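Local atomic coordinates of uncharacterized protein (Thermus thermophilus HB8, PDB entry 6SCE), a protein that acts as a DNA nuclease of type III CRISPR defence, activated by cyclic oligoadenylate, which its CARF part probably senses. Residues Val5-Leu10 and Val81-Thr86; Arg106-Glu111 and Ala121-Pro126; Glu438-Ala443 and Phe484-Pro489. One frame throughout, in Å; residues are numbered along the deposited sequence.

Contact 1 of 3, residues Val5-Leu10 and Val81-Thr86; sequences VYLCLL and VWVNLT. With nucleotides of chain B.
Strands 5-10 and 81-84 are neighbours in the parallel part of a Rossmann-like sheet, as expected of a CARF domain, and their axes approach to 4.7 Å at an angle of 19°. Four bonds alternate across the pair: Trp82 N to Val5 O, Leu7 N to Trp82 O, Asn84 N to Leu7 O and, longest at 3.3 Å, Leu9 N to Asn84 O. All four donors lie nearly along the C=O axis of their acceptors. Water 1 donates to Leu9 O and Asn84 O, so the Asn84 carbonyl takes two bonds where the strand ends. On the face bearing Tyr6 and Asn84, both side chains stand anti to the backbone N (chi1 -175° and -177°) and run alongside each other. Asn84 ND2 gives Tyr6 OH a nearly straight bond of 2.9 Å that lies in the amide plane, while Asn84 CB rests 3.8 Å from Tyr6 CE1. The other amide atom, OD1, accepts from Thr86 N at 3.1 Å in an Asx turn, with the donor above the carbonyl plane. Asn84 is thus fixed at both ends of its amide. Cys8 CB lies over one face of the Tyr6 ring, toward its rim. On the other side of the sheet the Leu7 and Val81 side chains cross obliquely, Leu7 CD1 lying 3.9 Å from Val81 CB and meeting Val83 CG2. Within the turn, Thr86 CG2 lies 3.6 Å from O4' of nucleotide A2 of chain B, so the loop following the strand borders the bound nucleotide. Tyr6 OH is also hydrogen-bonded to Ala17 O of helix 15-28, which packs on the Tyr6 face; Trp100 and Phe96 of helix 90-100 cover Leu7 and Leu9, and strands 33-38 and 105-111 flank the pair.

Contact 2 of 3, residues Arg106-Glu111 and Ala121-Pro126; sequences RVFLVE and ALFLWP
Strands 106-111 and 121-125 run antiparallel, their axes 4.5 Å apart at closest approach with 152° between directions, and a classic beta bulge shifts the register by one residue. They form the beta hairpin at which the sheet turns from parallel to antiparallel, its nearest atom about 5 Å from the bound nucleic acid. The bulge is read from Val107 O, which takes a bond of 2.8 Å from Leu124 N, in the carbonyl plane, and a weak one of 3.5 Å from Trp125 N. Val107 N donates to Trp125 O; past the bulge, Leu109 N donates to Leu122 O at 2.9 Å and Leu122 N to Leu109 O. Phe108 and Phe123 form the non-hydrogen-bonded pair between. Phe108 CG sits in the crowded position between backbone N and carbonyl carbon (chi1 73°), whereas Phe123 CG is anti to its carbonyl carbon. The two side chains point the same way, and Phe108 CB comes to 3.6 Å from Phe123 CD1. Their rings, with centroids 5.5 Å apart and planes at 28°, are slid so far that they barely overlap. On the opposite face Val107 CB meets Trp125 CB at 4.0 Å. Leu124 CD1 reaches Leu109 CG. Pro126, after a cis peptide bond, brings its CD against Arg106 CG. Trp125 NE1 is hydrogen-bonded to Arg102 O. Helix 15-28 covers the Phe108 and Phe123 face through Val24 and Val23, helix 384-393 packs on Leu109, Leu122 and Leu124, and strand 81-84 borders the hairpin along strand 105-111.

Contact 3 of 3, residues Glu438-Ala443 and Phe484-Pro489; sequences EEYPDA and FGQAFP
Gln486 carries the polar part of this meeting of two loops, and its chain can be followed outward from CB. CG stands anti to the backbone N (chi1 -172°) and the chain stays extended beyond it, which carries the amide across to the loop 438-443. CD arrives 4.0 Å from Tyr440 CD1, and there the amide divides its work. NE2 donates to Glu439 O at 2.9 Å, with an N-H...O angle of 157° and the bond close to both the amide plane and the carbonyl plane. OE1 lies at the edge of the Tyr440 ring, near its plane, and receives a bond from water 2, which in turn accepts from Asp442 N. Since OE1 also takes a bond from Trp480 NE1, both ends of the amide are held and its rotation is set. The adjoining edge of Tyr440 meets a second ring: CE1 is 3.8 Å from Phe488 CE2, the two side chains crossing at about a right angle. Phe484 makes the apolar contact at the other end. Ala443 CA sits over its face, 3.6 Å from the ring centroid and 8° off the normal, a CH-pi contact, and Ala443 CB touches CE2. That alanine closes a type I beta turn through Ala443 N to Tyr440 O. An alanine in place of Phe484 would lose the ring beneath Ala443 and would probably loosen the packing of this turn. Phe484 ends helix 473-484, whose Trp480 meets its ring edge-to-face; Tyr503 of helix 499-513 also touches Phe484, while Met522 of strand 519-528 backs Tyr440 and Ala443, so the loop after edge strand 434-438 is packed against the end of helix 473-484.

Overall arrangement
From the N terminus, contact 1 closes first: strand 5-10 pairs with 81-86 after 70 residues that include helices 15-28 and 44-59. Contact 2 follows as a short hairpin, with nine residues between 106-111 and 121-126. Neither nests in or crosses the other; they are in series, yet their centres lie 10 Å apart because strands 81-84 and 105-111 are neighbours in one seven-stranded sheet. Val83 N to Arg106 O and Thr86 OG1 to Val110 N, both 2.7 Å, probably join them. Contact 3 closes a separate 40-residue excursion, joining the loop after strand 434-438 to the end of helix 473-484; its centre is about 57 Å from those of contacts 1 and 2, across the chain's centre.

Contact 1 of 3, residues Val5-Leu10 and Val81-Thr86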
loop_
_atom_site.group_PDB
_atom_site.type_symbol
_atom_site.label_atom_id
_atom_site.label_comp_id
_atom_site.label_asym_id
_atom_site.label_seq_id
_atom_site.Cartn_x
_atom_site.Cartn_y
_atom_site.Cartn_z
ATOM N N VAL A 5 -28.550 4.821 17.296
ATOM C CA VAL A 5 -27.897 5.690 16.339
ATOM C C VAL A 5 -26.582 5.002 15.933
ATOM O O VAL A 5 -25.893 4.412 16.760
ATOM C CB VAL A 5 -27.656 7.106 16.895
ATOM C CG1 VAL A 5 -26.743 7.917 16.006
ATOM C CG2 VAL A 5 -28.991 7.845 17.077
ATOM N N TYR A 6 -26.301 5.045 14.645
ATOM C CA TYR A 6 -25.076 4.492 14.091
ATOM C C TYR A 6 -24.092 5.595 13.949
ATOM O O TYR A 6 -24.327 6.530 13.206
ATOM C CB TYR A 6 -25.365 3.867 12.723
ATOM C CG TYR A 6 -24.222 3.139 12.055
ATOM C CD1 TYR A 6 -23.406 2.268 12.752
ATOM C CD2 TYR A 6 -24.004 3.292 10.704
ATOM C CE1 TYR A 6 -22.380 1.571 12.111
ATOM C CE2 TYR A 6 -22.988 2.601 10.057
ATOM C CZ TYR A 6 -22.180 1.761 10.759
ATOM O OH TYR A 6 -21.205 1.061 10.070
ATOM N N LEU A 7 -22.958 5.462 14.636
ATOM C CA LEU A 7 -21.809 6.379 14.509
ATOM C C LEU A 7 -20.661 5.652 13.801
ATOM O O LEU A 7 -20.248 4.593 14.242
ATOM C CB LEU A 7 -21.310 6.788 15.899
ATOM C CG LEU A 7 -22.365 7.497 16.795
ATOM C CD1 LEU A 7 -21.713 7.991 18.063
ATOM C CD2 LEU A 7 -23.063 8.625 16.093
ATOM N N CYS A 8 -20.132 6.232 12.739
ATOM C CA CYS A 8 -19.254 5.459 11.840
ATOM C C CYS A 8 -18.157 6.299 11.212
ATOM O O CYS A 8 -18.416 7.235 10.463
ATOM C CB CYS A 8 -20.142 4.851 10.766
ATOM S SG CYS A 8 -19.362 3.658 9.646
ATOM N N LEU A 9 -16.916 5.919 11.459
ATOM C CA LEU A 9 -15.802 6.478 10.722
ATOM C C LEU A 9 -15.954 6.057 9.262
ATOM O O LEU A 9 -16.265 4.905 8.958
ATOM C CB LEU A 9 -14.476 5.971 11.290
ATOM C CG LEU A 9 -14.150 6.210 12.758
ATOM C CD1 LEU A 9 -12.760 5.656 13.049
ATOM C CD2 LEU A 9 -14.233 7.697 13.059
ATOM N N LEU A 10 -15.769 6.997 8.353
ATOM C CA LEU A 10 -15.946 6.734 6.931
ATOM C C LEU A 10 -14.720 7.167 6.127
ATOM O O LEU A 10 -14.445 8.368 5.986
ATOM C CB LEU A 10 -17.200 7.449 6.427
ATOM C CG LEU A 10 -17.588 7.179 4.982
ATOM C CD1 LEU A 10 -17.901 5.690 4.795
ATOM C CD2 LEU A 10 -18.744 8.090 4.568
ATOM N N VAL A 81 -25.864 4.149 21.169
ATOM C CA VAL A 81 -25.119 4.359 19.928
ATOM C C VAL A 81 -24.313 3.103 19.639
ATOM O O VAL A 81 -23.855 2.411 20.556
ATOM C CB VAL A 81 -24.235 5.632 19.929
ATOM C CG1 VAL A 81 -25.071 6.905 20.030
ATOM C CG2 VAL A 81 -23.177 5.599 21.011
ATOM N N TRP A 82 -24.158 2.823 18.347
ATOM C CA TRP A 82 -23.306 1.753 17.867
ATOM C C TRP A 82 -22.198 2.426 17.091
ATOM O O TRP A 82 -22.471 3.167 16.157
ATOM C CB TRP A 82 -24.066 0.795 16.958
ATOM C CG TRP A 82 -25.090 0.012 17.708
ATOM C CD1 TRP A 82 -26.218 0.494 18.294
ATOM C CD2 TRP A 82 -25.094 -1.388 17.912
ATOM N NE1 TRP A 82 -26.920 -0.538 18.869
ATOM C CE2 TRP A 82 -26.234 -1.697 18.663
ATOM C CE3 TRP A 82 -24.235 -2.424 17.533
ATOM C CZ2 TRP A 82 -26.546 -2.994 19.033
ATOM C CZ3 TRP A 82 -24.543 -3.700 17.912
ATOM C CH2 TRP A 82 -25.698 -3.977 18.643
ATOM N N VAL A 83 -20.964 2.182 17.499
ATOM C CA VAL A 83 -19.842 2.918 16.932
ATOM C C VAL A 83 -18.918 1.979 16.163
ATOM O O VAL A 83 -18.307 1.112 16.763
ATOM C CB VAL A 83 -19.037 3.623 18.039
ATOM C CG1 VAL A 83 -17.993 4.536 17.459
ATOM C CG2 VAL A 83 -19.966 4.417 18.934
ATOM N N ASN A 84 -18.812 2.192 14.839
ATOM C CA ASN A 84 -17.967 1.364 13.975
ATOM C C ASN A 84 -16.640 2.070 13.769
ATOM O O ASN A 84 -16.621 3.138 13.208
ATOM C CB ASN A 84 -18.697 1.107 12.646
ATOM C CG ASN A 84 -17.933 0.191 11.683
ATOM O OD1 ASN A 84 -16.814 -0.232 11.952
ATOM N ND2 ASN A 84 -18.546 -0.074 10.510
ATOM N N LEU A 85 -15.533 1.453 14.209
ATOM C CA LEU A 85 -14.188 2.061 14.119
ATOM C C LEU A 85 -13.303 1.559 12.986
ATOM O O LEU A 85 -12.120 1.917 12.906
ATOM C CB LEU A 85 -13.434 1.847 15.423
ATOM C CG LEU A 85 -14.146 2.336 16.686
ATOM C CD1 LEU A 85 -13.261 2.120 17.896
ATOM C CD2 LEU A 85 -14.593 3.757 16.541
ATOM N N THR A 86 -13.866 0.763 12.085
ATOM C CA THR A 86 -13.086 0.197 10.978
ATOM C C THR A 86 -12.633 1.231 9.957
ATOM O O THR A 86 -11.543 1.143 9.408
ATOM C CB THR A 86 -13.895 -0.952 10.335
ATOM O OG1 THR A 86 -13.886 -2.069 11.236
ATOM C CG2 THR A 86 -13.275 -1.432 9.011
ATOM P P A B 2 -11.229 2.799 4.454
ATOM O OP1 A B 2 -11.274 2.847 2.959
ATOM O OP2 A B 2 -12.386 3.256 5.302
ATOM O "O5'" A B 2 -10.910 1.280 4.860
ATOM C "C5'" A B 2 -11.047 0.898 6.249
ATOM C "C4'" A B 2 -10.753 -0.574 6.391
ATOM O "O4'" A B 2 -11.794 -1.320 5.703
ATOM C "C3'" A B 2 -9.426 -1.050 5.815
ATOM O "O3'" A B 2 -8.801 -2.004 6.672
ATOM C "C2'" A B 2 -9.838 -1.735 4.514
ATOM O "O2'" A B 2 -8.956 -2.774 4.150
ATOM C "C1'" A B 2 -11.198 -2.301 4.896
ATOM N N9 A B 2 -12.066 -2.620 3.779
ATOM C C8 A B 2 -11.991 -2.136 2.492
ATOM N N7 A B 2 -12.887 -2.673 1.703
ATOM C C5 A B 2 -13.577 -3.571 2.504
ATOM C C6 A B 2 -14.638 -4.460 2.242
ATOM N N6 A B 2 -15.161 -4.653 1.033
ATOM N N1 A B 2 -15.114 -5.180 3.286
ATOM C C2 A B 2 -14.510 -5.052 4.475
ATOM N N3 A B 2 -13.498 -4.261 4.837
ATOM C C4 A B 2 -13.071 -3.545 3.788
HETATM O O HOH W 1 -16.114 2.699 10.477
#

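Contact 2 of 3, residues Arg106-Glu111 and Ala121-Pro126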
loop_
_atom_site.group_PDB
_atom_site.type_symbol
_atom_site.label_atom_id
_atom_site.label_comp_id
_atom_site.label_asym_id
_atom_site.label_seq_id
_atom_site.Cartn_x
_atom_site.Cartn_y
_atom_site.Cartn_z
ATOM N N ARG A 106 -22.011 0.899 22.139
ATOM C CA ARG A 106 -21.452 -0.390 21.766
ATOM C C ARG A 106 -20.412 -0.035 20.700
ATOM O O ARG A 106 -20.729 0.666 19.758
ATOM C CB ARG A 106 -22.499 -1.334 21.206
ATOM C CG ARG A 106 -23.466 -1.898 22.270
ATOM C CD ARG A 106 -24.502 -2.859 21.703
ATOM N NE ARG A 106 -25.457 -3.336 22.722
ATOM C CZ ARG A 106 -26.512 -2.647 23.177
ATOM N NH1 ARG A 106 -26.811 -1.426 22.722
ATOM N NH2 ARG A 106 -27.292 -3.180 24.118
ATOM N N VAL A 107 -19.190 -0.521 20.858
ATOM C CA VAL A 107 -18.101 -0.164 19.950
ATOM C C VAL A 107 -17.617 -1.431 19.278
ATOM O O VAL A 107 -17.408 -2.451 19.927
ATOM C CB VAL A 107 -16.945 0.499 20.712
ATOM C CG1 VAL A 107 -15.832 0.921 19.754
ATOM C CG2 VAL A 107 -17.462 1.706 21.484
ATOM N N PHE A 108 -17.437 -1.369 17.955
ATOM C CA PHE A 108 -17.047 -2.549 17.222
ATOM C C PHE A 108 -16.252 -2.209 15.957
ATOM O O PHE A 108 -16.135 -1.054 15.584
ATOM C CB PHE A 108 -18.286 -3.386 16.890
ATOM C CG PHE A 108 -19.173 -2.813 15.817
ATOM C CD1 PHE A 108 -20.032 -1.766 16.083
ATOM C CD2 PHE A 108 -19.213 -3.397 14.563
ATOM C CE1 PHE A 108 -20.860 -1.250 15.108
ATOM C CE2 PHE A 108 -20.053 -2.903 13.576
ATOM C CZ PHE A 108 -20.896 -1.836 13.860
ATOM N N LEU A 109 -15.696 -3.247 15.364
ATOM C CA LEU A 109 -14.962 -3.199 14.082
ATOM C C LEU A 109 -15.567 -4.274 13.211
ATOM O O LEU A 109 -16.134 -5.240 13.734
ATOM C CB LEU A 109 -13.511 -3.660 14.295
ATOM C CG LEU A 109 -12.667 -3.047 15.364
ATOM C CD1 LEU A 109 -11.304 -3.680 15.414
ATOM C CD2 LEU A 109 -12.578 -1.560 15.014
ATOM N N VAL A 110 -15.383 -4.160 11.904
ATOM C CA VAL A 110 -15.678 -5.256 10.977
ATOM C C VAL A 110 -14.368 -5.612 10.287
ATOM O O VAL A 110 -13.652 -4.748 9.770
ATOM C CB VAL A 110 -16.804 -4.922 9.984
ATOM C CG1 VAL A 110 -18.098 -4.737 10.742
ATOM C CG2 VAL A 110 -16.531 -3.656 9.157
ATOM N N GLU A 111 -14.026 -6.890 10.324
ATOM C CA GLU A 111 -12.713 -7.357 9.950
ATOM C C GLU A 111 -12.848 -8.426 8.871
ATOM O O GLU A 111 -13.349 -9.519 9.134
ATOM C CB GLU A 111 -12.048 -7.850 11.240
ATOM C CG GLU A 111 -10.933 -8.847 11.086
ATOM C CD GLU A 111 -9.902 -8.441 10.063
ATOM O OE1 GLU A 111 -9.458 -7.228 10.103
ATOM O OE2 GLU A 111 -9.558 -9.370 9.263
ATOM N N ALA A 121 -17.358 -9.479 13.098
ATOM C CA ALA A 121 -17.542 -8.315 13.964
ATOM C C ALA A 121 -16.720 -8.530 15.220
ATOM O O ALA A 121 -16.831 -9.579 15.871
ATOM C CB ALA A 121 -19.014 -8.151 14.336
ATOM N N LEU A 122 -15.908 -7.556 15.578
ATOM C CA LEU A 122 -15.228 -7.589 16.874
ATOM C C LEU A 122 -15.817 -6.517 17.732
ATOM O O LEU A 122 -15.686 -5.329 17.424
ATOM C CB LEU A 122 -13.741 -7.358 16.719
ATOM C CG LEU A 122 -12.980 -8.212 15.720
ATOM C CD1 LEU A 122 -11.501 -7.995 15.988
ATOM C CD2 LEU A 122 -13.325 -9.678 15.809
ATOM N N PHE A 123 -16.537 -6.914 18.774
ATOM C CA PHE A 123 -17.083 -5.948 19.713
ATOM C C PHE A 123 -16.026 -5.712 20.756
ATOM O O PHE A 123 -15.418 -6.650 21.259
ATOM C CB PHE A 123 -18.415 -6.434 20.313
ATOM C CG PHE A 123 -19.494 -6.533 19.297
ATOM C CD1 PHE A 123 -20.283 -5.439 19.003
ATOM C CD2 PHE A 123 -19.652 -7.689 18.550
ATOM C CE1 PHE A 123 -21.241 -5.506 18.017
ATOM C CE2 PHE A 123 -20.622 -7.758 17.569
ATOM C CZ PHE A 123 -21.396 -6.654 17.293
ATOM N N LEU A 124 -15.764 -4.441 21.021
ATOM C CA LEU A 124 -14.726 -4.017 21.942
ATOM C C LEU A 124 -15.312 -3.502 23.255
ATOM O O LEU A 124 -14.637 -3.506 24.252
ATOM C CB LEU A 124 -13.902 -2.899 21.311
ATOM C CG LEU A 124 -13.340 -3.217 19.910
ATOM C CD1 LEU A 124 -12.393 -2.115 19.502
ATOM C CD2 LEU A 124 -12.641 -4.551 19.892
ATOM N N TRP A 125 -16.568 -3.075 23.231
ATOM C CA TRP A 125 -17.204 -2.425 24.380
ATOM C C TRP A 125 -18.732 -2.543 24.227
ATOM O O TRP A 125 -19.231 -2.389 23.118
ATOM C CB TRP A 125 -16.812 -0.961 24.402
ATOM C CG TRP A 125 -17.341 -0.240 25.582
ATOM C CD1 TRP A 125 -18.477 0.513 25.652
ATOM C CD2 TRP A 125 -16.772 -0.236 26.882
ATOM N NE1 TRP A 125 -18.636 1.007 26.916
ATOM C CE2 TRP A 125 -17.613 0.551 27.701
ATOM C CE3 TRP A 125 -15.631 -0.818 27.438
ATOM C CZ2 TRP A 125 -17.345 0.781 29.042
ATOM C CZ3 TRP A 125 -15.371 -0.595 28.786
ATOM C CH2 TRP A 125 -16.224 0.204 29.565
ATOM N N PRO A 126 -19.490 -2.822 25.294
ATOM C CA PRO A 126 -19.008 -2.946 26.676
ATOM C C PRO A 126 -18.352 -4.289 26.977
ATOM O O PRO A 126 -17.702 -4.436 28.001
ATOM C CB PRO A 126 -20.302 -2.760 27.506
ATOM C CG PRO A 126 -21.385 -3.253 26.628
ATOM C CD PRO A 126 -20.960 -2.889 25.214
#

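Contact 3 of 3, residues Glu438-Ala443 and Phe484-Pro489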
loop_
_atom_site.group_PDB
_atom_site.type_symbol
_atom_site.label_atom_id
_atom_site.label_comp_id
_atom_site.label_asym_id
_atom_site.label_seq_id
_atom_site.Cartn_x
_atom_site.Cartn_y
_atom_site.Cartn_z
ATOM N N GLU A 438 22.708 -0.784 -7.492
ATOM C CA GLU A 438 23.006 0.416 -8.240
ATOM C C GLU A 438 23.963 0.101 -9.391
ATOM O O GLU A 438 24.927 -0.652 -9.222
ATOM C CB GLU A 438 23.644 1.464 -7.333
ATOM C CG GLU A 438 22.675 2.169 -6.405
ATOM C CD GLU A 438 23.394 3.000 -5.369
ATOM O OE1 GLU A 438 23.335 4.234 -5.438
ATOM O OE2 GLU A 438 24.048 2.412 -4.492
ATOM N N GLU A 439 23.677 0.687 -10.548
ATOM C CA GLU A 439 24.554 0.596 -11.719
ATOM C C GLU A 439 25.705 1.602 -11.671
ATOM O O GLU A 439 26.739 1.391 -12.307
ATOM C CB GLU A 439 23.758 0.810 -13.004
ATOM C CG GLU A 439 23.382 -0.467 -13.729
ATOM C CD GLU A 439 22.808 -0.178 -15.099
ATOM O OE1 GLU A 439 21.815 0.580 -15.170
ATOM O OE2 GLU A 439 23.354 -0.696 -16.103
ATOM N N TYR A 440 25.517 2.692 -10.931
ATOM C CA TYR A 440 26.490 3.773 -10.861
ATOM C C TYR A 440 26.688 4.251 -9.413
ATOM O O TYR A 440 26.556 5.443 -9.129
ATOM C CB TYR A 440 26.033 4.944 -11.760
ATOM C CG TYR A 440 25.643 4.535 -13.163
ATOM C CD1 TYR A 440 26.601 4.103 -14.070
ATOM C CD2 TYR A 440 24.311 4.579 -13.592
ATOM C CE1 TYR A 440 26.259 3.716 -15.351
ATOM C CE2 TYR A 440 23.956 4.195 -14.884
ATOM C CZ TYR A 440 24.947 3.762 -15.759
ATOM O OH TYR A 440 24.634 3.378 -17.046
ATOM N N PRO A 441 27.041 3.329 -8.494
ATOM C CA PRO A 441 27.078 3.646 -7.057
ATOM C C PRO A 441 27.983 4.823 -6.673
ATOM O O PRO A 441 27.664 5.560 -5.737
ATOM C CB PRO A 441 27.590 2.350 -6.416
ATOM C CG PRO A 441 28.229 1.575 -7.512
ATOM C CD PRO A 441 27.482 1.948 -8.763
ATOM N N ASP A 442 29.087 5.010 -7.402
ATOM C CA ASP A 442 30.077 6.048 -7.065
ATOM C C ASP A 442 29.886 7.378 -7.790
ATOM O O ASP A 442 30.577 8.345 -7.489
ATOM C CB ASP A 442 31.485 5.500 -7.295
ATOM C CG ASP A 442 31.773 4.309 -6.413
ATOM O OD1 ASP A 442 31.429 4.371 -5.217
ATOM O OD2 ASP A 442 32.308 3.303 -6.910
ATOM N N ALA A 443 28.936 7.431 -8.720
ATOM C CA ALA A 443 28.555 8.693 -9.346
ATOM C C ALA A 443 28.086 9.688 -8.293
ATOM O O ALA A 443 27.317 9.345 -7.403
ATOM C CB ALA A 443 27.459 8.474 -10.382
ATOM N N PHE A 484 35.120 8.951 -11.143
ATOM C CA PHE A 484 34.455 7.898 -10.340
ATOM C C PHE A 484 35.132 6.531 -10.346
ATOM O O PHE A 484 34.703 5.636 -9.624
ATOM C CB PHE A 484 33.000 7.689 -10.793
ATOM C CG PHE A 484 32.206 8.952 -10.923
ATOM C CD1 PHE A 484 32.350 9.989 -10.008
ATOM C CD2 PHE A 484 31.290 9.098 -11.958
ATOM C CE1 PHE A 484 31.614 11.154 -10.143
ATOM C CE2 PHE A 484 30.547 10.258 -12.089
ATOM C CZ PHE A 484 30.710 11.284 -11.176
ATOM N N GLY A 485 36.160 6.348 -11.166
ATOM C CA GLY A 485 36.846 5.061 -11.252
ATOM C C GLY A 485 36.073 3.968 -11.973
ATOM O O GLY A 485 36.456 2.798 -11.908
ATOM N N GLN A 486 35.006 4.340 -12.684
ATOM C CA GLN A 486 34.153 3.371 -13.365
ATOM C C GLN A 486 34.416 3.370 -14.869
ATOM O O GLN A 486 34.283 4.403 -15.535
ATOM C CB GLN A 486 32.667 3.680 -13.101
ATOM C CG GLN A 486 31.711 2.601 -13.607
ATOM C CD GLN A 486 30.265 2.833 -13.179
ATOM O OE1 GLN A 486 29.903 3.929 -12.761
ATOM N NE2 GLN A 486 29.432 1.801 -13.298
ATOM N N ALA A 487 34.766 2.198 -15.393
ATOM C CA ALA A 487 34.992 2.001 -16.823
ATOM C C ALA A 487 33.929 1.063 -17.361
ATOM O O ALA A 487 33.342 0.285 -16.607
ATOM C CB ALA A 487 36.379 1.413 -17.062
ATOM N N PHE A 488 33.690 1.131 -18.665
ATOM C CA PHE A 488 32.731 0.250 -19.317
ATOM C C PHE A 488 33.407 -0.479 -20.479
ATOM O O PHE A 488 34.174 0.132 -21.226
ATOM C CB PHE A 488 31.532 1.057 -19.823
ATOM C CG PHE A 488 30.939 1.972 -18.788
ATOM C CD1 PHE A 488 31.408 3.275 -18.641
ATOM C CD2 PHE A 488 29.919 1.528 -17.950
ATOM C CE1 PHE A 488 30.875 4.121 -17.679
ATOM C CE2 PHE A 488 29.377 2.367 -16.989
ATOM C CZ PHE A 488 29.854 3.666 -16.853
ATOM N N PRO A 489 33.142 -1.791 -20.631
ATOM C CA PRO A 489 33.644 -2.485 -21.827
ATOM C C PRO A 489 32.861 -2.110 -23.103
ATOM O O PRO A 489 31.633 -1.960 -23.054
ATOM C CB PRO A 489 33.465 -3.971 -21.482
ATOM C CG PRO A 489 32.422 -4.009 -20.418
ATOM C CD PRO A 489 32.531 -2.719 -19.658
HETATM O O HOH W 2 29.842 3.721 -10.024
#